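Side-chain contacts in polyhedrin (Antheraea mylitta cypovirus 4, PDB 5A9C), which probably packs into the microcrystalline occlusion bodies, or polyhedra, in which the particles of this insect virus are embedded: residues 44-47 and 51-54; 85-90 and 208-213; 186-191 and 197-202. All blocks are in the same frame, centred on the assembly; numbering follows the deposited sequence.

Interaction 1: 44-47 and 51-54; sequences AQYP and YKAF
One face of the Tyr51 ring lies against Gln45, whose CA stands 4.1 Å from the centroid of the Tyr51 ring, over the face but displaced toward the rim: a CH-pi contact. Gln45 CB approaches Tyr51 CE2 to 3.5 Å. With CG anti to the backbone N (chi1 172°) and the chain extended, the glutamine then runs beside the phenol in the same direction, toward Tyr51 OH, and its amide plane ends only 11° from that of the ring. No hydrogen bond links the polar ends, Gln45 NE2 and Tyr51 OH being 3.7 Å apart; Gln202 NE2 bonds the hydroxyl. Tyr46 behaves differently, turning its edge to Lys52. Lys52 CB lies in the plane of the Tyr46 ring, and Lys52 CE touches Tyr46 OH at 3.5 Å. A bend at chi3 of Lys52 (68°) carries the amino group past this hydroxyl to the carbonyls of Glu70 and Leu72, while Tyr46 OH bonds to that of Leu71. Both side chains thus bond carbonyls of 70-72. Between the strands, Ala44 N to Lys52 O at 2.7 Å and Lys52 N to Ala44 O at 3.0 Å make an antiparallel hydrogen-bonded pair, and Gln45 with Tyr51 is the next, non-hydrogen-bonded pair. Lying next to a short connection, these two pairs mark the turn end of the beta hairpin formed by strands 38-45 and 51-58.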
ATOM      1  N   ALA A  44      11.765   6.364  16.352  1.00 19.62           N
ATOM      2  CA  ALA A  44      11.273   7.644  16.858  1.00 24.00           C
ATOM      3  C   ALA A  44      11.636   7.821  18.330  1.00 19.37           C
ATOM      4  O   ALA A  44      11.377   6.939  19.147  1.00 18.26           O
ATOM      5  CB  ALA A  44       9.764   7.756  16.662  1.00 20.92           C
ATOM      6  N   GLN A  45      12.239   8.960  18.659  1.00 20.10           N
ATOM      7  CA  GLN A  45      12.632   9.263  20.033  1.00 24.27           C
ATOM      8  C   GLN A  45      11.691  10.285  20.664  1.00 21.70           C
ATOM      9  O   GLN A  45      11.442  11.344  20.089  1.00 22.59           O
ATOM     10  CB  GLN A  45      14.063   9.804  20.074  1.00 19.46           C
ATOM     11  CG  GLN A  45      14.481  10.329  21.439  1.00 19.55           C
ATOM     12  CD  GLN A  45      15.735  11.178  21.386  1.00 21.49           C
ATOM     13  OE1 GLN A  45      16.083  11.728  20.342  1.00 26.80           O
ATOM     14  NE2 GLN A  45      16.422  11.288  22.516  1.00 32.85           N
ATOM     15  N   TYR A  46      11.185   9.972  21.851  1.00 21.75           N
ATOM     16  CA  TYR A  46      10.260  10.863  22.544  1.00 23.09           C
ATOM     17  C   TYR A  46      10.893  11.440  23.804  1.00 28.83           C
ATOM     18  O   TYR A  46      11.795  10.834  24.382  1.00 25.61           O
ATOM     19  CB  TYR A  46       8.957  10.129  22.880  1.00 21.25           C
ATOM     20  CG  TYR A  46       8.281   9.540  21.664  1.00 19.57           C
ATOM     21  CD1 TYR A  46       7.437  10.309  20.876  1.00 22.29           C
ATOM     22  CD2 TYR A  46       8.502   8.222  21.296  1.00 21.11           C
ATOM     23  CE1 TYR A  46       6.825   9.779  19.761  1.00 21.38           C
ATOM     24  CE2 TYR A  46       7.895   7.683  20.182  1.00 24.69           C
ATOM     25  CZ  TYR A  46       7.058   8.466  19.416  1.00 23.54           C
ATOM     26  OH  TYR A  46       6.451   7.933  18.302  1.00 20.86           O
ATOM     27  N   PRO A  47      10.422  12.624  24.224  1.00 30.75           N
ATOM     28  CA  PRO A  47      10.911  13.311  25.427  1.00 33.90           C
ATOM     29  C   PRO A  47      10.830  12.419  26.662  1.00 25.88           C
ATOM     30  O   PRO A  47      11.621  12.574  27.592  1.00 29.21           O
ATOM     31  CB  PRO A  47       9.940  14.487  25.568  1.00 34.35           C
ATOM     32  CG  PRO A  47       9.472  14.752  24.179  1.00 31.17           C
ATOM     33  CD  PRO A  47       9.396  13.408  23.516  1.00 29.81           C
ATOM     34  N   TYR A  51      10.909   5.062  22.976  1.00 21.67           N
ATOM     35  CA  TYR A  51      11.103   5.052  21.531  1.00 22.90           C
ATOM     36  C   TYR A  51      10.011   4.226  20.869  1.00 21.40           C
ATOM     37  O   TYR A  51       9.438   3.327  21.485  1.00 19.72           O
ATOM     38  CB  TYR A  51      12.457   4.433  21.167  1.00 21.14           C
ATOM     39  CG  TYR A  51      13.666   5.317  21.397  1.00 18.33           C
ATOM     40  CD1 TYR A  51      14.137   5.565  22.681  1.00 16.80           C
ATOM     41  CD2 TYR A  51      14.350   5.882  20.326  1.00 21.59           C
ATOM     42  CE1 TYR A  51      15.249   6.364  22.893  1.00 24.04           C
ATOM     43  CE2 TYR A  51      15.467   6.680  20.529  1.00 17.84           C
ATOM     44  CZ  TYR A  51      15.909   6.920  21.812  1.00 21.87           C
ATOM     45  OH  TYR A  51      17.015   7.714  22.018  1.00 20.91           O
ATOM     46  N   LYS A  52       9.727   4.533  19.610  1.00 22.52           N
ATOM     47  CA  LYS A  52       8.876   3.674  18.797  1.00 22.57           C
ATOM     48  C   LYS A  52       9.566   3.397  17.472  1.00 27.30           C
ATOM     49  O   LYS A  52      10.061   4.313  16.816  1.00 25.43           O
ATOM     50  CB  LYS A  52       7.499   4.298  18.566  1.00 22.53           C
ATOM     51  CG  LYS A  52       6.545   3.374  17.821  1.00 22.54           C
ATOM     52  CD  LYS A  52       5.085   3.712  18.083  1.00 34.99           C
ATOM     53  CE  LYS A  52       4.688   5.048  17.481  1.00 35.51           C
ATOM     54  NZ  LYS A  52       3.250   5.360  17.750  1.00 30.76           N
ATOM     55  N   ALA A  53       9.605   2.128  17.085  1.00 21.58           N
ATOM     56  CA  ALA A  53      10.313   1.734  15.877  1.00 18.05           C
ATOM     57  C   ALA A  53       9.357   1.284  14.780  1.00 26.90           C
ATOM     58  O   ALA A  53       8.434   0.508  15.025  1.00 21.34           O
ATOM     59  CB  ALA A  53      11.320   0.632  16.190  1.00 17.63           C
ATOM     60  N   PHE A  54       9.578   1.799  13.576  1.00 18.62           N
ATOM     61  CA  PHE A  54       8.891   1.314  12.388  1.00 17.46           C
ATOM     62  C   PHE A  54       9.884   0.494  11.574  1.00 23.94           C
ATOM     63  O   PHE A  54      10.765   1.041  10.909  1.00 16.55           O
ATOM     64  CB  PHE A  54       8.331   2.480  11.574  1.00 16.20           C
ATOM     65  CG  PHE A  54       7.380   3.347  12.349  1.00 14.27           C
ATOM     66  CD1 PHE A  54       7.855   4.372  13.150  1.00 17.06           C
ATOM     67  CD2 PHE A  54       6.015   3.115  12.306  1.00 20.66           C
ATOM     68  CE1 PHE A  54       6.986   5.162  13.877  1.00 16.94           C
ATOM     69  CE2 PHE A  54       5.143   3.902  13.031  1.00 17.18           C
ATOM     70  CZ  PHE A  54       5.628   4.926  13.817  1.00 20.34           C
TER

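Interaction 2: 85-90 and 208-213; sequences SFNGNI and ASSDAY
Asn87 meets Ser210 along the oxygen side of its amide: Ser210 OG lies 3.0 Å from Asn87 OD1 and 3.5 Å from Asn87 CB. Both side chains start out toward the other segment, but no hydrogen bond is assigned to this pair. Each oxygen is engaged elsewhere, and both are bonded to the hydroxyl of Ser133; Asn87 OD1 also receives the backbone N-H of Ala198, and Ser210 OG reaches the carbonyl of His196. The amide's rotation is fixed from both ends, the nitrogen side adding two more bonds. Asn87 ND2 donates to Ser85 OG over 2.8 Å, in a nearly straight bond (166°) with the serine oxygen only 10° out of the amide plane, and it donates to the carbonyl of Arg39 as well. A chi1 of -49° sets CG beside the backbone N, in keeping with the amide's reach back along its own strand to Ser85. In segment 208-213 the chain is shaped by an ST turn, in which Asp211 N donates to Ser209 OG at 3.1 Å. Trp110 of the second subunit packs on both Asn87 and Ser210, and Arg111 of that subunit bonds Ser210 O, so the contact borders a subunit interface. With so little surface buried between the segments (66 Å²), the chemistry is consistent with a shared, buried polar network linking the strand end and the late loop.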
ATOM      1  N   SER A  85      17.606   3.927   9.994  1.00 17.56           N
ATOM      2  CA  SER A  85      18.625   2.903   9.816  1.00 18.21           C
ATOM      3  C   SER A  85      18.428   2.175   8.490  1.00 13.42           C
ATOM      4  O   SER A  85      17.394   1.548   8.273  1.00 18.43           O
ATOM      5  CB  SER A  85      18.561   1.908  10.976  1.00 18.72           C
ATOM      6  OG  SER A  85      19.487   0.847  10.806  1.00 16.68           O
ATOM      7  N   PHE A  86      19.421   2.267   7.606  1.00 13.26           N
ATOM      8  CA  PHE A  86      19.376   1.607   6.299  1.00 16.53           C
ATOM      9  C   PHE A  86      20.286   0.382   6.308  1.00 15.63           C
ATOM     10  O   PHE A  86      21.468   0.494   6.625  1.00 15.91           O
ATOM     11  CB  PHE A  86      19.878   2.552   5.201  1.00 13.58           C
ATOM     12  CG  PHE A  86      18.992   3.741   4.943  1.00 15.28           C
ATOM     13  CD1 PHE A  86      19.139   4.907   5.677  1.00 16.88           C
ATOM     14  CD2 PHE A  86      18.047   3.708   3.929  1.00 17.83           C
ATOM     15  CE1 PHE A  86      18.336   6.010   5.426  1.00 17.74           C
ATOM     16  CE2 PHE A  86      17.243   4.805   3.669  1.00 14.88           C
ATOM     17  CZ  PHE A  86      17.388   5.960   4.418  1.00 15.44           C
ATOM     18  N   ASN A  87      19.758  -0.781   5.941  1.00 15.64           N
ATOM     19  CA  ASN A  87      20.568  -1.996   5.974  1.00 21.88           C
ATOM     20  C   ASN A  87      20.334  -2.924   4.786  1.00 16.06           C
ATOM     21  O   ASN A  87      19.191  -3.198   4.412  1.00 15.08           O
ATOM     22  CB  ASN A  87      20.346  -2.756   7.288  1.00 16.89           C
ATOM     23  CG  ASN A  87      20.453  -1.857   8.509  1.00 14.13           C
ATOM     24  OD1 ASN A  87      21.517  -1.737   9.119  1.00 17.28           O
ATOM     25  ND2 ASN A  87      19.350  -1.214   8.865  1.00 11.88           N
ATOM     26  N   GLY A  88      21.429  -3.402   4.202  1.00 22.82           N
ATOM     27  CA  GLY A  88      21.369  -4.335   3.091  1.00 12.49           C
ATOM     28  C   GLY A  88      22.050  -3.821   1.838  1.00 14.31           C
ATOM     29  O   GLY A  88      22.809  -2.848   1.874  1.00 18.20           O
ATOM     30  N   ASN A  89      21.770  -4.483   0.721  1.00 17.14           N
ATOM     31  CA  ASN A  89      22.333  -4.115  -0.569  1.00 15.48           C
ATOM     32  C   ASN A  89      21.612  -2.908  -1.162  1.00 17.61           C
ATOM     33  O   ASN A  89      21.046  -2.973  -2.255  1.00 20.99           O
ATOM     34  CB  ASN A  89      22.256  -5.305  -1.528  1.00 25.48           C
ATOM     35  CG  ASN A  89      22.941  -5.035  -2.850  1.00 25.57           C
ATOM     36  OD1 ASN A  89      23.852  -4.214  -2.936  1.00 21.09           O
ATOM     37  ND2 ASN A  89      22.506  -5.732  -3.894  1.00 29.58           N
ATOM     38  N   ILE A  90      21.633  -1.804  -0.424  1.00 15.92           N
ATOM     39  CA  ILE A  90      20.926  -0.601  -0.832  1.00 17.57           C
ATOM     40  C   ILE A  90      21.780   0.285  -1.733  1.00 20.26           C
ATOM     41  O   ILE A  90      22.982   0.431  -1.521  1.00 25.32           O
ATOM     42  CB  ILE A  90      20.452   0.198   0.398  1.00 17.98           C
ATOM     43  CG1 ILE A  90      19.453  -0.639   1.205  1.00 18.42           C
ATOM     44  CG2 ILE A  90      19.836   1.528  -0.024  1.00 16.19           C
ATOM     45  CD1 ILE A  90      18.946   0.037   2.462  1.00 22.46           C
ATOM     46  N   ALA A 208      25.437  -0.410  16.920  1.00 20.93           N
ATOM     47  CA  ALA A 208      24.955  -1.629  16.284  1.00 18.49           C
ATOM     48  C   ALA A 208      25.252  -1.598  14.792  1.00 23.45           C
ATOM     49  O   ALA A 208      25.336  -0.529  14.186  1.00 19.28           O
ATOM     50  CB  ALA A 208      23.462  -1.819  16.537  1.00 18.14           C
ATOM     51  N   SER A 209      25.417  -2.775  14.201  1.00 20.08           N
ATOM     52  CA  SER A 209      25.791  -2.869  12.798  1.00 23.00           C
ATOM     53  C   SER A 209      25.309  -4.185  12.206  1.00 19.82           C
ATOM     54  O   SER A 209      25.073  -5.149  12.932  1.00 19.60           O
ATOM     55  CB  SER A 209      27.311  -2.758  12.651  1.00 20.70           C
ATOM     56  OG  SER A 209      27.716  -2.942  11.306  1.00 21.68           O
ATOM     57  N   SER A 210      25.166  -4.217  10.885  1.00 20.46           N
ATOM     58  CA  SER A 210      24.787  -5.439  10.187  1.00 24.21           C
ATOM     59  C   SER A 210      26.000  -6.319   9.914  1.00 15.74           C
ATOM     60  O   SER A 210      25.862  -7.514   9.671  1.00 14.01           O
ATOM     61  CB  SER A 210      24.089  -5.103   8.869  1.00 16.72           C
ATOM     62  OG  SER A 210      22.911  -4.355   9.102  1.00 20.36           O
ATOM     63  N   ASP A 211      27.186  -5.716   9.950  1.00 19.28           N
ATOM     64  CA  ASP A 211      28.429  -6.423   9.646  1.00 17.67           C
ATOM     65  C   ASP A 211      28.765  -7.505  10.668  1.00 16.03           C
ATOM     66  O   ASP A 211      28.848  -7.238  11.870  1.00 20.04           O
ATOM     67  CB  ASP A 211      29.595  -5.435   9.560  1.00 20.96           C
ATOM     68  CG  ASP A 211      29.524  -4.548   8.336  1.00 29.06           C
ATOM     69  OD1 ASP A 211      28.441  -4.460   7.720  1.00 21.41           O
ATOM     70  OD2 ASP A 211      30.557  -3.931   7.993  1.00 29.65           O
ATOM     71  N   ALA A 212      28.977  -8.725  10.184  1.00 19.82           N
ATOM     72  CA  ALA A 212      29.362  -9.835  11.048  1.00 13.58           C
ATOM     73  C   ALA A 212      30.879  -9.906  11.198  1.00 19.48           C
ATOM     74  O   ALA A 212      31.611  -9.840  10.210  1.00 16.95           O
ATOM     75  CB  ALA A 212      28.823 -11.153  10.496  1.00 19.56           C
ATOM     76  N   TYR A 213      31.338 -10.031  12.442  1.00 20.14           N
ATOM     77  CA  TYR A 213      32.758 -10.156  12.756  1.00 16.90           C
ATOM     78  C   TYR A 213      33.010 -11.516  13.394  1.00 20.19           C
ATOM     79  O   TYR A 213      32.265 -11.933  14.281  1.00 21.64           O
ATOM     80  CB  TYR A 213      33.193  -9.068  13.742  1.00 23.79           C
ATOM     81  CG  TYR A 213      33.381  -7.684  13.153  1.00 28.18           C
ATOM     82  CD1 TYR A 213      32.894  -7.363  11.895  1.00 20.76           C
ATOM     83  CD2 TYR A 213      34.043  -6.693  13.872  1.00 30.99           C
ATOM     84  CE1 TYR A 213      33.067  -6.097  11.363  1.00 23.44           C
ATOM     85  CE2 TYR A 213      34.222  -5.427  13.350  1.00 29.34           C
ATOM     86  CZ  TYR A 213      33.729  -5.134  12.094  1.00 36.56           C
ATOM     87  OH  TYR A 213      33.902  -3.877  11.566  1.00 32.02           O
TER

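Interaction 3: 186-191 and 197-202; sequences SDVIDY and IAYIDQ
Tyr199 CG and Val188 CG1 are each anti to their own backbone N (chi1 177° and 176°), and this brings a methyl group of the helix onto an aromatic face. Val188 CG1 stands 3.9 Å from the centroid of the Tyr199 ring, 22° off the normal. The fit is a CH-pi contact set toward the rim of the ring, closest at 3.6 Å between Val188 CG1 and Tyr199 CE1. Ile189, the next residue of the helix, places CG1 beside its backbone N instead, and its methylene reaches Tyr199 CE2 at 3.6 Å, obliquely to the ring. Each aliphatic chain crosses the tyrosine at about a right angle, so the ring's two CE atoms are engaged by consecutive residues of one helical turn. The remaining contacts are looser. Ile189 CD1 lies 4.3 Å from Asp201 CB, touching the aspartate through its carbon stem, whereas Asp201 OD1 is bound by the backbone N-H groups of Ala203 and Leu205. At the other end of the interface Tyr191 CE2 meets Ile197 CD1, again at 4.3 Å. No hydrogen bond joins the two segments; the packing is apolar, and polar ends are tied down outside it, Tyr199 OH to Glu185 and Tyr191 OH to Asp55. The chain has doubled back after helix 185-195, laying 197-202 alongside it. Phe43 of strand 38-45 meets the Tyr199 ring edge-to-face, and Phe182 of strand 176-182 does the same with Tyr191. Helix 185-195 therefore sits on the large antiparallel sheet, with the short, weakly bonded pair of strands 199-200 and 206-208 along its flank, where Val207 packs on both Ile189 and Tyr199.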
ATOM      1  N   SER A 186      18.023   1.537  26.174  1.00 19.54           N
ATOM      2  CA  SER A 186      18.735   0.275  26.339  1.00 23.61           C
ATOM      3  C   SER A 186      18.013  -0.847  25.596  1.00 16.64           C
ATOM      4  O   SER A 186      18.648  -1.709  24.993  1.00 21.26           O
ATOM      5  CB  SER A 186      18.913  -0.071  27.823  1.00 24.16           C
ATOM      6  OG  SER A 186      17.662  -0.197  28.475  1.00 41.29           O
ATOM      7  N   ASP A 187      16.685  -0.821  25.629  1.00 20.05           N
ATOM      8  CA  ASP A 187      15.884  -1.800  24.904  1.00 18.03           C
ATOM      9  C   ASP A 187      16.057  -1.646  23.393  1.00 23.10           C
ATOM     10  O   ASP A 187      16.157  -2.636  22.664  1.00 17.69           O
ATOM     11  CB  ASP A 187      14.407  -1.671  25.277  1.00 19.24           C
ATOM     12  CG  ASP A 187      14.134  -2.052  26.720  1.00 31.45           C
ATOM     13  OD1 ASP A 187      14.845  -2.929  27.250  1.00 30.69           O
ATOM     14  OD2 ASP A 187      13.205  -1.474  27.321  1.00 37.54           O
ATOM     15  N   VAL A 188      16.085  -0.403  22.929  1.00 18.76           N
ATOM     16  CA  VAL A 188      16.306  -0.133  21.514  1.00 17.22           C
ATOM     17  C   VAL A 188      17.667  -0.671  21.100  1.00 24.57           C
ATOM     18  O   VAL A 188      17.798  -1.350  20.086  1.00 20.13           O
ATOM     19  CB  VAL A 188      16.265   1.375  21.207  1.00 16.12           C
ATOM     20  CG1 VAL A 188      16.596   1.622  19.741  1.00 21.33           C
ATOM     21  CG2 VAL A 188      14.902   1.951  21.555  1.00 24.47           C
ATOM     22  N   ILE A 189      18.679  -0.367  21.905  1.00 18.69           N
ATOM     23  CA  ILE A 189      20.054  -0.741  21.591  1.00 20.10           C
ATOM     24  C   ILE A 189      20.241  -2.254  21.466  1.00 23.09           C
ATOM     25  O   ILE A 189      20.846  -2.733  20.505  1.00 22.03           O
ATOM     26  CB  ILE A 189      21.032  -0.166  22.631  1.00 30.65           C
ATOM     27  CG1 ILE A 189      21.009   1.365  22.579  1.00 23.25           C
ATOM     28  CG2 ILE A 189      22.438  -0.697  22.395  1.00 29.22           C
ATOM     29  CD1 ILE A 189      21.706   2.036  23.743  1.00 26.80           C
ATOM     30  N   ASP A 190      19.719  -3.009  22.426  1.00 18.52           N
ATOM     31  CA  ASP A 190      19.883  -4.460  22.384  1.00 27.85           C
ATOM     32  C   ASP A 190      19.052  -5.061  21.256  1.00 21.66           C
ATOM     33  O   ASP A 190      19.435  -6.062  20.656  1.00 20.08           O
ATOM     34  CB  ASP A 190      19.539  -5.106  23.729  1.00 24.03           C
ATOM     35  CG  ASP A 190      20.184  -6.472  23.897  1.00 21.72           C
ATOM     36  OD1 ASP A 190      21.424  -6.530  24.033  1.00 23.33           O
ATOM     37  OD2 ASP A 190      19.459  -7.486  23.875  1.00 26.87           O
ATOM     38  N   TYR A 191      17.918  -4.436  20.964  1.00 17.41           N
ATOM     39  CA  TYR A 191      17.102  -4.839  19.826  1.00 18.76           C
ATOM     40  C   TYR A 191      17.905  -4.710  18.534  1.00 20.09           C
ATOM     41  O   TYR A 191      17.927  -5.625  17.712  1.00 16.32           O
ATOM     42  CB  TYR A 191      15.835  -3.985  19.749  1.00 20.76           C
ATOM     43  CG  TYR A 191      14.940  -4.329  18.584  1.00 24.31           C
ATOM     44  CD1 TYR A 191      13.943  -5.288  18.709  1.00 33.57           C
ATOM     45  CD2 TYR A 191      15.090  -3.696  17.356  1.00 26.07           C
ATOM     46  CE1 TYR A 191      13.122  -5.607  17.645  1.00 28.95           C
ATOM     47  CE2 TYR A 191      14.274  -4.011  16.286  1.00 20.22           C
ATOM     48  CZ  TYR A 191      13.292  -4.966  16.437  1.00 29.70           C
ATOM     49  OH  TYR A 191      12.476  -5.283  15.376  1.00 33.72           O
ATOM     50  N   ILE A 197      21.251  -4.492  12.874  1.00 18.92           N
ATOM     51  CA  ILE A 197      20.937  -3.268  12.142  1.00 21.50           C
ATOM     52  C   ILE A 197      21.642  -2.066  12.763  1.00 15.90           C
ATOM     53  O   ILE A 197      21.883  -2.031  13.966  1.00 17.83           O
ATOM     54  CB  ILE A 197      19.421  -2.990  12.109  1.00 15.63           C
ATOM     55  CG1 ILE A 197      18.854  -2.983  13.529  1.00 16.55           C
ATOM     56  CG2 ILE A 197      18.704  -4.008  11.219  1.00 17.36           C
ATOM     57  CD1 ILE A 197      17.379  -2.651  13.600  1.00 19.48           C
ATOM     58  N   ALA A 198      21.971  -1.081  11.938  1.00 17.53           N
ATOM     59  CA  ALA A 198      22.650   0.110  12.425  1.00 20.07           C
ATOM     60  C   ALA A 198      21.783   0.878  13.413  1.00 21.29           C
ATOM     61  O   ALA A 198      20.569   0.987  13.234  1.00 18.65           O
ATOM     62  CB  ALA A 198      23.042   1.011  11.266  1.00 16.35           C
ATOM     63  N   TYR A 199      22.415   1.398  14.461  1.00 19.53           N
ATOM     64  CA  TYR A 199      21.753   2.316  15.380  1.00 17.39           C
ATOM     65  C   TYR A 199      22.773   3.292  15.954  1.00 20.33           C
ATOM     66  O   TYR A 199      23.931   2.941  16.162  1.00 20.56           O
ATOM     67  CB  TYR A 199      21.024   1.569  16.505  1.00 21.05           C
ATOM     68  CG  TYR A 199      20.386   2.500  17.514  1.00 15.61           C
ATOM     69  CD1 TYR A 199      19.253   3.239  17.189  1.00 18.27           C
ATOM     70  CD2 TYR A 199      20.925   2.653  18.787  1.00 18.12           C
ATOM     71  CE1 TYR A 199      18.673   4.101  18.113  1.00 13.74           C
ATOM     72  CE2 TYR A 199      20.353   3.509  19.708  1.00 22.31           C
ATOM     73  CZ  TYR A 199      19.232   4.231  19.369  1.00 16.19           C
ATOM     74  OH  TYR A 199      18.671   5.087  20.297  1.00 22.77           O
ATOM     75  N   ILE A 200      22.333   4.522  16.194  1.00 13.39           N
ATOM     76  CA  ILE A 200      23.189   5.556  16.765  1.00 22.17           C
ATOM     77  C   ILE A 200      22.635   5.929  18.131  1.00 13.62           C
ATOM     78  O   ILE A 200      21.506   6.413  18.231  1.00 20.01           O
ATOM     79  CB  ILE A 200      23.202   6.815  15.879  1.00 27.43           C
ATOM     80  CG1 ILE A 200      23.476   6.435  14.423  1.00 18.19           C
ATOM     81  CG2 ILE A 200      24.225   7.834  16.394  1.00 14.47           C
ATOM     82  CD1 ILE A 200      23.372   7.598  13.464  1.00 22.47           C
ATOM     83  N   ASP A 201      23.413   5.692  19.185  1.00 16.82           N
ATOM     84  CA  ASP A 201      22.920   5.957  20.532  1.00 13.45           C
ATOM     85  C   ASP A 201      22.883   7.455  20.831  1.00 16.94           C
ATOM     86  O   ASP A 201      23.313   8.269  20.018  1.00 18.25           O
ATOM     87  CB  ASP A 201      23.689   5.161  21.604  1.00 13.39           C
ATOM     88  CG  ASP A 201      25.059   5.747  21.930  1.00 21.31           C
ATOM     89  OD1 ASP A 201      25.365   6.888  21.523  1.00 18.01           O
ATOM     90  OD2 ASP A 201      25.831   5.052  22.627  1.00 20.90           O
ATOM     91  N   GLN A 202      22.360   7.810  21.999  1.00 16.20           N
ATOM     92  CA  GLN A 202      22.117   9.214  22.326  1.00 20.32           C
ATOM     93  C   GLN A 202      23.388  10.054  22.452  1.00 19.78           C
ATOM     94  O   GLN A 202      23.322  11.285  22.464  1.00 19.56           O
ATOM     95  CB  GLN A 202      21.243   9.329  23.578  1.00 17.40           C
ATOM     96  CG  GLN A 202      19.823   8.828  23.351  1.00 16.54           C
ATOM     97  CD  GLN A 202      18.980   8.828  24.613  1.00 30.49           C
ATOM     98  OE1 GLN A 202      19.403   9.316  25.661  1.00 34.14           O
ATOM     99  NE2 GLN A 202      17.776   8.279  24.513  1.00 20.36           N
TER

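In the fold
All three contacts involve one large antiparallel sheet of this base-domain-deleted construct. Interaction 1, buried, is built within it, from backbone bonds and aromatic side-chain packing at the hairpin's turn end; interaction 2, also buried, fastens the end of a strand of the same sheet to a distant loop through polar groups; interaction 3, partly buried, packs a helix beside the sheet by apolar contact. Interaction 3 touches both others: Val188 packs on Tyr51 and Gln202 bonds Tyr51 OH, while the backbone of Ala198 bonds Ser85 and Asn87 of interaction 2. Interactions 1 and 2 do not touch. Interactions 2 and 3 both meet the second subunit, whereas no other chain of the assembly touches interaction 1.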